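Local coordinates for protein alanine racemase (Actinobacillus succinogenes, PDB 3C3K) that is of unknown function but has a two-lobed periplasmic binding protein-like fold, probably resembling the effector-binding part of LacI-type transcription regulators, at residues S112-D117 / W269-R274; S144-R149 / S158-A163; N20-A25 / Q237-I242. One frame throughout, in Å; residues are numbered along the deposited sequence.

Contact 1 (S112-D117 / W269-R274)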
loop_
_atom_site.group_PDB
_atom_site.type_symbol
_atom_site.label_atom_id
_atom_site.label_comp_id
_atom_site.label_asym_id
_atom_site.label_seq_id
_atom_site.Cartn_x
_atom_site.Cartn_y
_atom_site.Cartn_z
ATOM N N SER B 112 -5.559 -12.203 -19.514
ATOM C CA SER B 112 -5.871 -11.050 -20.322
ATOM C C SER B 112 -6.658 -11.344 -21.575
ATOM O O SER B 112 -7.491 -10.548 -21.941
ATOM C CB SER B 112 -4.659 -10.166 -20.607
ATOM O OG SER B 112 -3.598 -11.019 -20.795
ATOM N N GLU B 113 -6.450 -12.507 -22.208
ATOM C CA GLU B 113 -7.267 -12.850 -23.368
ATOM C C GLU B 113 -8.696 -13.079 -22.938
ATOM O O GLU B 113 -9.585 -12.742 -23.670
ATOM C CB GLU B 113 -6.724 -14.096 -24.132
ATOM C CG GLU B 113 -5.328 -13.923 -24.650
ATOM C CD GLU B 113 -4.831 -15.151 -25.395
ATOM O OE1 GLU B 113 -5.087 -16.285 -24.949
ATOM O OE2 GLU B 113 -4.143 -14.964 -26.403
ATOM N N TYR B 114 -8.894 -13.721 -21.787
ATOM C CA TYR B 114 -10.214 -13.952 -21.176
ATOM C C TYR B 114 -10.937 -12.657 -20.891
ATOM O O TYR B 114 -12.104 -12.580 -21.095
ATOM C CB TYR B 114 -10.096 -14.666 -19.823
ATOM C CG TYR B 114 -11.430 -15.183 -19.316
ATOM C CD1 TYR B 114 -12.239 -14.412 -18.496
ATOM C CD2 TYR B 114 -11.874 -16.460 -19.673
ATOM C CE1 TYR B 114 -13.482 -14.905 -18.018
ATOM C CE2 TYR B 114 -13.108 -16.976 -19.214
ATOM C CZ TYR B 114 -13.914 -16.178 -18.410
ATOM O OH TYR B 114 -15.098 -16.713 -17.962
ATOM N N VAL B 115 -10.234 -11.671 -20.360
ATOM C CA VAL B 115 -10.754 -10.274 -20.214
ATOM C C VAL B 115 -11.302 -9.717 -21.509
ATOM O O VAL B 115 -12.452 -9.307 -21.570
ATOM C CB VAL B 115 -9.723 -9.354 -19.591
ATOM C CG1 VAL B 115 -10.203 -7.868 -19.708
ATOM C CG2 VAL B 115 -9.467 -9.802 -18.087
ATOM N N VAL B 116 -10.492 -9.739 -22.557
ATOM C CA VAL B 116 -10.948 -9.307 -23.877
ATOM C C VAL B 116 -12.121 -10.141 -24.395
ATOM O O VAL B 116 -13.099 -9.584 -24.891
ATOM C CB VAL B 116 -9.821 -9.322 -24.891
ATOM C CG1 VAL B 116 -10.347 -8.959 -26.281
ATOM C CG2 VAL B 116 -8.746 -8.347 -24.458
ATOM N N ASP B 117 -12.065 -11.453 -24.253
ATOM C CA ASP B 117 -13.204 -12.225 -24.732
ATOM C C ASP B 117 -14.494 -11.812 -24.031
ATOM O O ASP B 117 -15.518 -11.774 -24.680
ATOM C CB ASP B 117 -13.024 -13.731 -24.550
ATOM C CG ASP B 117 -11.957 -14.294 -25.414
ATOM O OD1 ASP B 117 -11.480 -13.627 -26.362
ATOM O OD2 ASP B 117 -11.590 -15.436 -25.132
ATOM N N TRP B 269 -6.249 -17.760 -11.444
ATOM C CA TRP B 269 -6.862 -16.433 -11.358
ATOM C C TRP B 269 -8.360 -16.564 -11.531
ATOM O O TRP B 269 -8.818 -17.530 -12.121
ATOM C CB TRP B 269 -6.304 -15.534 -12.457
ATOM C CG TRP B 269 -6.431 -16.150 -13.811
ATOM C CD1 TRP B 269 -5.500 -16.917 -14.453
ATOM C CD2 TRP B 269 -7.568 -16.071 -14.688
ATOM N NE1 TRP B 269 -5.987 -17.335 -15.666
ATOM C CE2 TRP B 269 -7.249 -16.807 -15.842
ATOM C CE3 TRP B 269 -8.825 -15.436 -14.603
ATOM C CZ2 TRP B 269 -8.143 -16.951 -16.910
ATOM C CZ3 TRP B 269 -9.738 -15.579 -15.668
ATOM C CH2 TRP B 269 -9.397 -16.354 -16.797
ATOM N N LYS B 270 -9.119 -15.576 -11.092
ATOM C CA LYS B 270 -10.554 -15.596 -11.296
ATOM C C LYS B 270 -10.993 -14.264 -11.884
ATOM O O LYS B 270 -10.551 -13.201 -11.445
ATOM C CB LYS B 270 -11.301 -15.917 -9.962
ATOM C CG LYS B 270 -12.781 -16.237 -10.185
ATOM C CD LYS B 270 -13.661 -16.445 -8.891
ATOM C CE LYS B 270 -14.941 -17.363 -9.186
ATOM N NZ LYS B 270 -15.144 -18.456 -8.064
ATOM N N PHE B 271 -11.893 -14.312 -12.861
ATOM C CA PHE B 271 -12.467 -13.082 -13.401
ATOM C C PHE B 271 -13.622 -12.791 -12.547
ATOM O O PHE B 271 -14.513 -13.589 -12.475
ATOM C CB PHE B 271 -12.979 -13.315 -14.779
ATOM C CG PHE B 271 -13.526 -12.121 -15.431
ATOM C CD1 PHE B 271 -12.667 -11.171 -15.999
ATOM C CD2 PHE B 271 -14.902 -11.958 -15.575
ATOM C CE1 PHE B 271 -13.170 -10.119 -16.683
ATOM C CE2 PHE B 271 -15.426 -10.882 -16.269
ATOM C CZ PHE B 271 -14.566 -9.956 -16.810
ATOM N N VAL B 272 -13.566 -11.685 -11.846
ATOM C CA VAL B 272 -14.620 -11.324 -10.877
ATOM C C VAL B 272 -15.432 -10.150 -11.454
ATOM O O VAL B 272 -14.926 -9.059 -11.633
ATOM C CB VAL B 272 -14.006 -10.975 -9.507
ATOM C CG1 VAL B 272 -15.006 -10.353 -8.648
ATOM C CG2 VAL B 272 -13.382 -12.243 -8.860
ATOM N N ARG B 273 -16.686 -10.432 -11.786
ATOM C CA ARG B 273 -17.585 -9.487 -12.460
ATOM C C ARG B 273 -18.238 -8.545 -11.494
ATOM O O ARG B 273 -18.961 -8.985 -10.575
ATOM C CB ARG B 273 -18.699 -10.218 -13.174
ATOM C CG ARG B 273 -18.209 -11.409 -13.935
ATOM C CD ARG B 273 -19.310 -12.470 -14.184
ATOM N NE ARG B 273 -18.787 -13.441 -15.131
ATOM C CZ ARG B 273 -18.605 -13.167 -16.419
ATOM N NH1 ARG B 273 -18.090 -14.090 -17.215
ATOM N NH2 ARG B 273 -18.933 -11.967 -16.908
ATOM N N ARG B 274 -18.001 -7.242 -11.702
ATOM C CA ARG B 274 -18.739 -6.276 -10.931
ATOM C C ARG B 274 -19.527 -5.309 -11.815
ATOM O O ARG B 274 -19.703 -5.564 -13.001
ATOM C CB ARG B 274 -17.821 -5.562 -9.953
ATOM C CG ARG B 274 -17.046 -6.582 -9.107
ATOM C CD ARG B 274 -16.427 -5.941 -7.885
ATOM N NE ARG B 274 -15.858 -6.946 -6.984
ATOM C CZ ARG B 274 -14.562 -7.124 -6.789
ATOM N NH1 ARG B 274 -13.660 -6.367 -7.433
ATOM N NH2 ARG B 274 -14.164 -8.043 -5.911
#

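Contact 2 (S144-R149 / S158-A163)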
loop_
_atom_site.group_PDB
_atom_site.type_symbol
_atom_site.label_atom_id
_atom_site.label_comp_id
_atom_site.label_asym_id
_atom_site.label_seq_id
_atom_site.Cartn_x
_atom_site.Cartn_y
_atom_site.Cartn_z
ATOM N N SER B 144 0.343 -8.295 -24.973
ATOM C CA SER B 144 0.312 -9.170 -26.164
ATOM C C SER B 144 -1.012 -9.819 -26.176
ATOM O O SER B 144 -1.620 -9.913 -27.203
ATOM C CB SER B 144 1.250 -10.413 -26.072
ATOM O OG SER B 144 2.555 -10.122 -25.770
ATOM N N GLY B 145 -1.389 -10.379 -25.026
ATOM C CA GLY B 145 -2.651 -11.064 -24.857
ATOM C C GLY B 145 -3.764 -10.135 -25.364
ATOM O O GLY B 145 -4.580 -10.563 -26.171
ATOM N N TYR B 146 -3.773 -8.860 -24.926
ATOM C CA TYR B 146 -4.771 -7.858 -25.362
ATOM C C TYR B 146 -4.709 -7.656 -26.903
ATOM O O TYR B 146 -5.706 -7.715 -27.570
ATOM C CB TYR B 146 -4.492 -6.501 -24.670
ATOM C CG TYR B 146 -5.024 -5.242 -25.329
ATOM C CD1 TYR B 146 -4.164 -4.394 -26.065
ATOM C CD2 TYR B 146 -6.349 -4.831 -25.148
ATOM C CE1 TYR B 146 -4.617 -3.235 -26.675
ATOM C CE2 TYR B 146 -6.809 -3.628 -25.726
ATOM C CZ TYR B 146 -5.924 -2.860 -26.530
ATOM O OH TYR B 146 -6.346 -1.689 -27.131
ATOM N N LEU B 147 -3.531 -7.401 -27.458
ATOM C CA LEU B 147 -3.429 -7.039 -28.890
ATOM C C LEU B 147 -3.795 -8.233 -29.793
ATOM O O LEU B 147 -4.552 -8.100 -30.764
ATOM C CB LEU B 147 -2.006 -6.684 -29.192
ATOM C CG LEU B 147 -1.554 -5.301 -28.756
ATOM C CD1 LEU B 147 -0.046 -5.189 -29.053
ATOM C CD2 LEU B 147 -2.355 -4.339 -29.544
ATOM N N ASN B 148 -3.288 -9.410 -29.438
ATOM C CA ASN B 148 -3.604 -10.637 -30.184
ATOM C C ASN B 148 -5.061 -11.005 -30.131
ATOM O O ASN B 148 -5.614 -11.529 -31.119
ATOM C CB ASN B 148 -2.777 -11.847 -29.710
ATOM C CG ASN B 148 -1.294 -11.628 -29.869
ATOM O OD1 ASN B 148 -0.861 -10.826 -30.690
ATOM N ND2 ASN B 148 -0.503 -12.331 -29.062
ATOM N N ARG B 149 -5.706 -10.784 -29.001
ATOM C CA ARG B 149 -7.103 -11.212 -28.890
ATOM C C ARG B 149 -8.027 -10.254 -29.615
ATOM O O ARG B 149 -9.060 -10.631 -30.160
ATOM C CB ARG B 149 -7.456 -11.362 -27.409
ATOM C CG ARG B 149 -8.519 -12.355 -27.131
ATOM C CD ARG B 149 -8.047 -13.773 -27.458
ATOM N NE ARG B 149 -9.139 -14.716 -27.303
ATOM C CZ ARG B 149 -9.104 -15.934 -27.803
ATOM N NH1 ARG B 149 -8.023 -16.316 -28.451
ATOM N NH2 ARG B 149 -10.141 -16.748 -27.672
ATOM N N SER B 158 -7.526 -0.477 -31.687
ATOM C CA SER B 158 -6.487 -0.835 -30.783
ATOM C C SER B 158 -5.990 0.433 -30.171
ATOM O O SER B 158 -5.758 1.443 -30.912
ATOM C CB SER B 158 -5.303 -1.377 -31.580
ATOM O OG SER B 158 -4.807 -2.453 -30.905
ATOM N N ARG B 159 -5.837 0.413 -28.838
ATOM C CA ARG B 159 -5.044 1.420 -28.216
ATOM C C ARG B 159 -4.522 1.300 -26.839
ATOM O O ARG B 159 -5.215 0.849 -25.925
ATOM C CB ARG B 159 -5.190 2.803 -28.785
ATOM C CG ARG B 159 -6.032 3.880 -28.202
ATOM C CD ARG B 159 -5.660 5.104 -29.135
ATOM N NE ARG B 159 -6.815 5.570 -29.937
ATOM C CZ ARG B 159 -7.173 5.099 -31.143
ATOM N NH1 ARG B 159 -8.257 5.590 -31.745
ATOM N NH2 ARG B 159 -6.487 4.125 -31.744
ATOM N N ILE B 160 -3.298 1.770 -26.677
ATOM C CA ILE B 160 -2.594 1.555 -25.429
ATOM C C ILE B 160 -2.086 2.874 -24.921
ATOM O O ILE B 160 -1.473 3.672 -25.688
ATOM C CB ILE B 160 -1.401 0.621 -25.658
ATOM C CG1 ILE B 160 -1.899 -0.683 -26.230
ATOM C CG2 ILE B 160 -0.590 0.410 -24.353
ATOM C CD1 ILE B 160 -0.826 -1.585 -26.881
ATOM N N SER B 161 -2.316 3.117 -23.638
ATOM C CA SER B 161 -1.781 4.324 -23.081
ATOM C C SER B 161 -0.967 3.909 -21.855
ATOM O O SER B 161 -1.376 3.001 -21.143
ATOM C CB SER B 161 -2.977 5.196 -22.693
ATOM O OG SER B 161 -2.571 6.297 -21.936
ATOM N N TYR B 162 0.182 4.529 -21.610
ATOM C CA TYR B 162 1.082 3.997 -20.592
ATOM C C TYR B 162 1.056 4.881 -19.389
ATOM O O TYR B 162 1.254 6.108 -19.476
ATOM C CB TYR B 162 2.532 3.798 -21.102
ATOM C CG TYR B 162 2.635 2.727 -22.164
ATOM C CD1 TYR B 162 2.809 1.405 -21.803
ATOM C CD2 TYR B 162 2.548 3.034 -23.539
ATOM C CE1 TYR B 162 2.877 0.411 -22.737
ATOM C CE2 TYR B 162 2.646 2.009 -24.525
ATOM C CZ TYR B 162 2.804 0.694 -24.088
ATOM O OH TYR B 162 2.857 -0.400 -24.941
ATOM N N ALA B 163 0.748 4.284 -18.244
ATOM C CA ALA B 163 0.762 5.104 -17.046
ATOM C C ALA B 163 2.196 5.263 -16.590
ATOM O O ALA B 163 2.902 4.298 -16.513
ATOM C CB ALA B 163 -0.112 4.467 -15.940
#

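Contact 3 (N20-A25 / Q237-I242). With GOL (glycerol), chain E.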
loop_
_atom_site.group_PDB
_atom_site.type_symbol
_atom_site.label_atom_id
_atom_site.label_comp_id
_atom_site.label_asym_id
_atom_site.label_seq_id
_atom_site.Cartn_x
_atom_site.Cartn_y
_atom_site.Cartn_z
ATOM N N ASN B 20 2.466 -0.565 -4.257
ATOM C CA ASN B 20 1.496 -1.398 -4.973
ATOM C C ASN B 20 0.788 -2.332 -3.997
ATOM O O ASN B 20 1.413 -3.151 -3.373
ATOM C CB ASN B 20 2.229 -2.190 -6.028
ATOM C CG ASN B 20 1.302 -2.979 -6.914
ATOM O OD1 ASN B 20 0.086 -2.939 -6.753
ATOM N ND2 ASN B 20 1.885 -3.694 -7.889
ATOM N N PRO B 21 -0.533 -2.177 -3.804
ATOM C CA PRO B 21 -1.207 -3.040 -2.824
ATOM C C PRO B 21 -1.065 -4.556 -3.144
ATOM O O PRO B 21 -1.313 -5.386 -2.280
ATOM C CB PRO B 21 -2.680 -2.591 -2.931
ATOM C CG PRO B 21 -2.703 -1.841 -4.347
ATOM C CD PRO B 21 -1.442 -1.215 -4.439
ATOM N N PHE B 22 -0.752 -4.923 -4.384
ATOM C CA PHE B 22 -0.514 -6.338 -4.711
ATOM C C PHE B 22 0.749 -6.801 -3.978
ATOM O O PHE B 22 0.807 -7.895 -3.395
ATOM C CB PHE B 22 -0.297 -6.497 -6.236
ATOM C CG PHE B 22 0.220 -7.882 -6.663
ATOM C CD1 PHE B 22 -0.663 -8.938 -6.808
ATOM C CD2 PHE B 22 1.560 -8.094 -6.901
ATOM C CE1 PHE B 22 -0.218 -10.184 -7.216
ATOM C CE2 PHE B 22 2.019 -9.332 -7.301
ATOM C CZ PHE B 22 1.127 -10.375 -7.459
ATOM N N CYS B 23 1.788 -5.962 -3.995
ATOM C CA CYS B 23 2.982 -6.338 -3.220
ATOM C C CYS B 23 2.667 -6.567 -1.778
ATOM O O CYS B 23 3.165 -7.505 -1.229
ATOM C CB CYS B 23 4.068 -5.320 -3.336
ATOM S SG CYS B 23 4.599 -5.209 -5.068
ATOM N N ALA B 24 1.883 -5.688 -1.141
ATOM C CA ALA B 24 1.592 -5.799 0.263
ATOM C C ALA B 24 0.887 -7.096 0.548
ATOM O O ALA B 24 1.098 -7.703 1.591
ATOM C CB ALA B 24 0.738 -4.565 0.765
ATOM N N ALA B 25 0.003 -7.508 -0.343
ATOM C CA ALA B 25 -0.721 -8.757 -0.211
ATOM C C ALA B 25 0.208 -9.933 -0.381
ATOM O O ALA B 25 0.091 -10.900 0.341
ATOM C CB ALA B 25 -1.893 -8.879 -1.240
ATOM N N GLN B 237 -6.191 -12.154 -8.393
ATOM C CA GLN B 237 -5.047 -13.077 -8.129
ATOM C C GLN B 237 -5.118 -13.640 -6.700
ATOM O O GLN B 237 -5.565 -12.941 -5.782
ATOM C CB GLN B 237 -3.731 -12.353 -8.233
ATOM C CG GLN B 237 -3.471 -11.807 -9.638
ATOM C CD GLN B 237 -2.007 -11.683 -9.895
ATOM O OE1 GLN B 237 -1.251 -12.621 -9.611
ATOM N NE2 GLN B 237 -1.573 -10.530 -10.470
ATOM N N PRO B 238 -4.654 -14.866 -6.513
ATOM C CA PRO B 238 -4.601 -15.341 -5.135
ATOM C C PRO B 238 -3.329 -14.815 -4.432
ATOM O O PRO B 238 -2.382 -15.601 -4.169
ATOM C CB PRO B 238 -4.561 -16.878 -5.305
ATOM C CG PRO B 238 -3.879 -17.091 -6.600
ATOM C CD PRO B 238 -4.245 -15.910 -7.491
ATOM N N SER B 239 -3.321 -13.527 -4.103
ATOM C CA SER B 239 -2.066 -12.834 -3.792
ATOM C C SER B 239 -1.348 -13.370 -2.560
ATOM O O SER B 239 -0.144 -13.626 -2.608
ATOM C CB SER B 239 -2.289 -11.337 -3.722
ATOM O OG SER B 239 -2.665 -10.870 -5.025
ATOM N N GLU B 240 -2.074 -13.512 -1.459
ATOM C CA GLU B 240 -1.533 -14.173 -0.289
ATOM C C GLU B 240 -0.990 -15.586 -0.526
ATOM O O GLU B 240 0.089 -15.903 -0.030
ATOM C CB GLU B 240 -2.548 -14.177 0.836
ATOM C CG GLU B 240 -1.931 -14.320 2.187
ATOM C CD GLU B 240 -2.936 -14.018 3.314
ATOM O OE1 GLU B 240 -3.487 -12.899 3.358
ATOM O OE2 GLU B 240 -3.207 -14.918 4.132
ATOM N N GLN B 241 -1.745 -16.441 -1.219
ATOM C CA GLN B 241 -1.279 -17.793 -1.634
ATOM C C GLN B 241 -0.009 -17.770 -2.487
ATOM O O GLN B 241 0.855 -18.599 -2.295
ATOM C CB GLN B 241 -2.391 -18.598 -2.358
ATOM C CG GLN B 241 -3.657 -18.887 -1.453
ATOM C CD GLN B 241 -4.624 -19.976 -1.993
ATOM O OE1 GLN B 241 -5.167 -20.790 -1.223
ATOM N NE2 GLN B 241 -4.845 -19.988 -3.317
ATOM N N ILE B 242 0.120 -16.823 -3.411
ATOM C CA ILE B 242 1.396 -16.578 -4.083
ATOM C C ILE B 242 2.578 -16.391 -3.136
ATOM O O ILE B 242 3.583 -17.059 -3.307
ATOM C CB ILE B 242 1.270 -15.425 -5.114
ATOM C CG1 ILE B 242 0.304 -15.829 -6.222
ATOM C CG2 ILE B 242 2.676 -15.001 -5.732
ATOM C CD1 ILE B 242 -0.021 -14.683 -7.091
HETATM C C1 GOL E . 1.782 -8.586 -10.887
HETATM O O1 GOL E . 1.145 -9.822 -11.149
HETATM C C2 GOL E . 0.689 -7.607 -10.455
HETATM O O2 GOL E . -0.311 -7.616 -11.457
HETATM C C3 GOL E . 1.247 -6.215 -10.143
HETATM O O3 GOL E . 0.176 -5.335 -9.824
#

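Contact 1 (S112-D117 / W269-R274)
The helical turns of 112-117 pass beside the short strand 270-272, with Val115 and Phe271 as the closest backbone pair, their CA atoms 7.6 Å apart. No hydrogen bond joins the two segments; side chains alone fill the gap, and three of them form an aromatic cluster. Tyr114 is its middle member. The CB bond of Tyr114 points toward the strand, and with CG anti to the backbone N the ring reaches Trp269 and Phe271. Over one face comes the benzo corner of Trp269, edge first, CH2 lying 3.4 Å from Tyr114 CG. The indole reaches this place from the crowded rotamer, CG between the backbone N and the carbonyl carbon (chi1 53°). The pair is an offset edge-to-face one, ring planes 60° apart and centroids separated by 5.2 Å. Tyr114 in turn directs an edge to the face of Phe271, at 62° between planes, and its CE1 sits 3.6 Å from Phe271 CB. One ring is thus receiver and donor of an edge at once. Val115 CG2 closes on the rim of Phe271, 4.0 Å from CE1, while Phe271 CE2 lies 3.7 Å above the guanidinium plane of Arg273, offset toward the rim of that group. The Tyr114 hydroxyl ends near that same guanidinium, without a bond. Strand 270-272 pairs antiparallel with strand 234-236, whose Val235 touches both Val115 and Trp269. Val115 also packs on Phe189 of strand 187-190, and Val116 and Glu113 face helix 137-152, so helix 108-121 is packed between that helix and the two-stranded ribbon.

Contact 2 (S144-R149 / S158-A163)
Tyr146 and Ile160 lie alongside each other and run in opposite directions, the tyrosine out from its helix and the isoleucine back from its strand. CG of Tyr146 stands anti to the backbone N (chi1 157°), which carries the ring across to the backbone at Arg159. On the way, its CE1 comes obliquely to Ile160 CG1 at 3.8 Å. The phenol oxygen then reaches the backbone: Arg159 N donates to Tyr146 OH over 2.8 Å, with 156° at the hydrogen. The same hydroxyl is hydrogen-bonded to the carbonyl oxygen of Ile127, and since that oxygen can only accept, the phenol donates one hydrogen bond, to Ile127 O, and accepts another, from Arg159 N. Two bonds on one oxygen hold this buried ring by its tip, between the backbones of neighbouring strands 127-131 and 159-162.

Leu147 meets Ile160 at about a right angle, tip against tip, with CD2 of Leu147 4.1 Å from CD1 of Ile160. Its CD2 methyl also covers the hydroxyl of Ser158, 3.4 Å from OG. From the other branch of Ile160, CG2 rests over a face of the Tyr162 ring, 3.4 Å from its plane, and the Tyr162 hydroxyl is hydrogen-bonded to Glu143, one turn before Leu147 on helix 137-152. The Arg159 side chain starts off on the far side of the strand, against Leu178 of helix 168-179.

The 144-149 part of helix 137-152 and strand 159-162 run nearly antiparallel (161°), their axes 10.4 Å apart at closest approach. They are the second half of the beta-alpha-beta crossover that starts at strand 127-131, and strand 159-162 forms the edge of the parallel sheet of this lobe, with helices 137-152 and 168-179 on its two faces.

Contact 3 (N20-A25 / Q237-I242)
Phe22 leaves the first turn of helix 21-35 with CG anti to the backbone N (chi1 169°), and its ring reaches across to the start of helix 239-254. At its base, CB lies 3.8 Å from O3 of a glycerol molecule, probably carried over from the crystallisation liquor. CG, CD2 and CE2 are then covered by the glycerol carbons, C2 standing 3.6 Å above the ring, over its centre. The other flank meets polar groups: CD1 comes 3.3 Å from Ser239 OG, and CE1 lies 3.5 Å from Gln237 NE2, the Phe22 and Gln237 side chains crossing at about a right angle, the amide plane tilted 38° to the ring. At the tip, CZ lies close to glycerol O1 and Gln237 OE1, and Ile242 CD1 stands at the ring edge, 4.5 Å from CZ.

The position is consistent with the interlobe cleft of the periplasmic binding protein-like fold, where relatives bind their ligands. The glycerol is held across it: Gln237 NE2 donates to O1 over 2.9 Å, and Asn20 ND2 to O3 over 3.1 Å in a straight bond (179°). Arg142 bonds it as well; Asp220 accepts from Gln237 NE2 through OD1 and bonds the glycerol through OD2, so one first-shell residue positions another. Asn20 OD1 also caps the helix, accepting from Phe22 N at 3.2 Å, the donor standing well above the carbonyl plane.

Ala25 CB meets Ser239 CB, and Ala25 and Glu240 have the nearest CA atoms across the pair. Glu240 turns to a salt bridge with Lys32, and Ala24 packs on Ala19 of the second subunit.

Contacts 1 and 2 belong to one lobe and contact 3 to the other side of the cleft. Contacts 1 and 2, with centres about 15 Å apart, touch directly: the salt bridge from Asp117 OD1 to Arg149 NE spans 2.7 Å and joins helix 108-121 to helix 137-152. Contact 3 lies about 18 Å from contact 1 and 24 Å from contact 2, centre to centre. Along the chain, 20-25 comes first, then 112-117, the whole of contact 2, 237-242 and 269-274; contacts 1 and 3 therefore interlace, while contact 2 is nested within both. Such alternation reflects a chain that crosses repeatedly between lobes, each built from discontinuous segments.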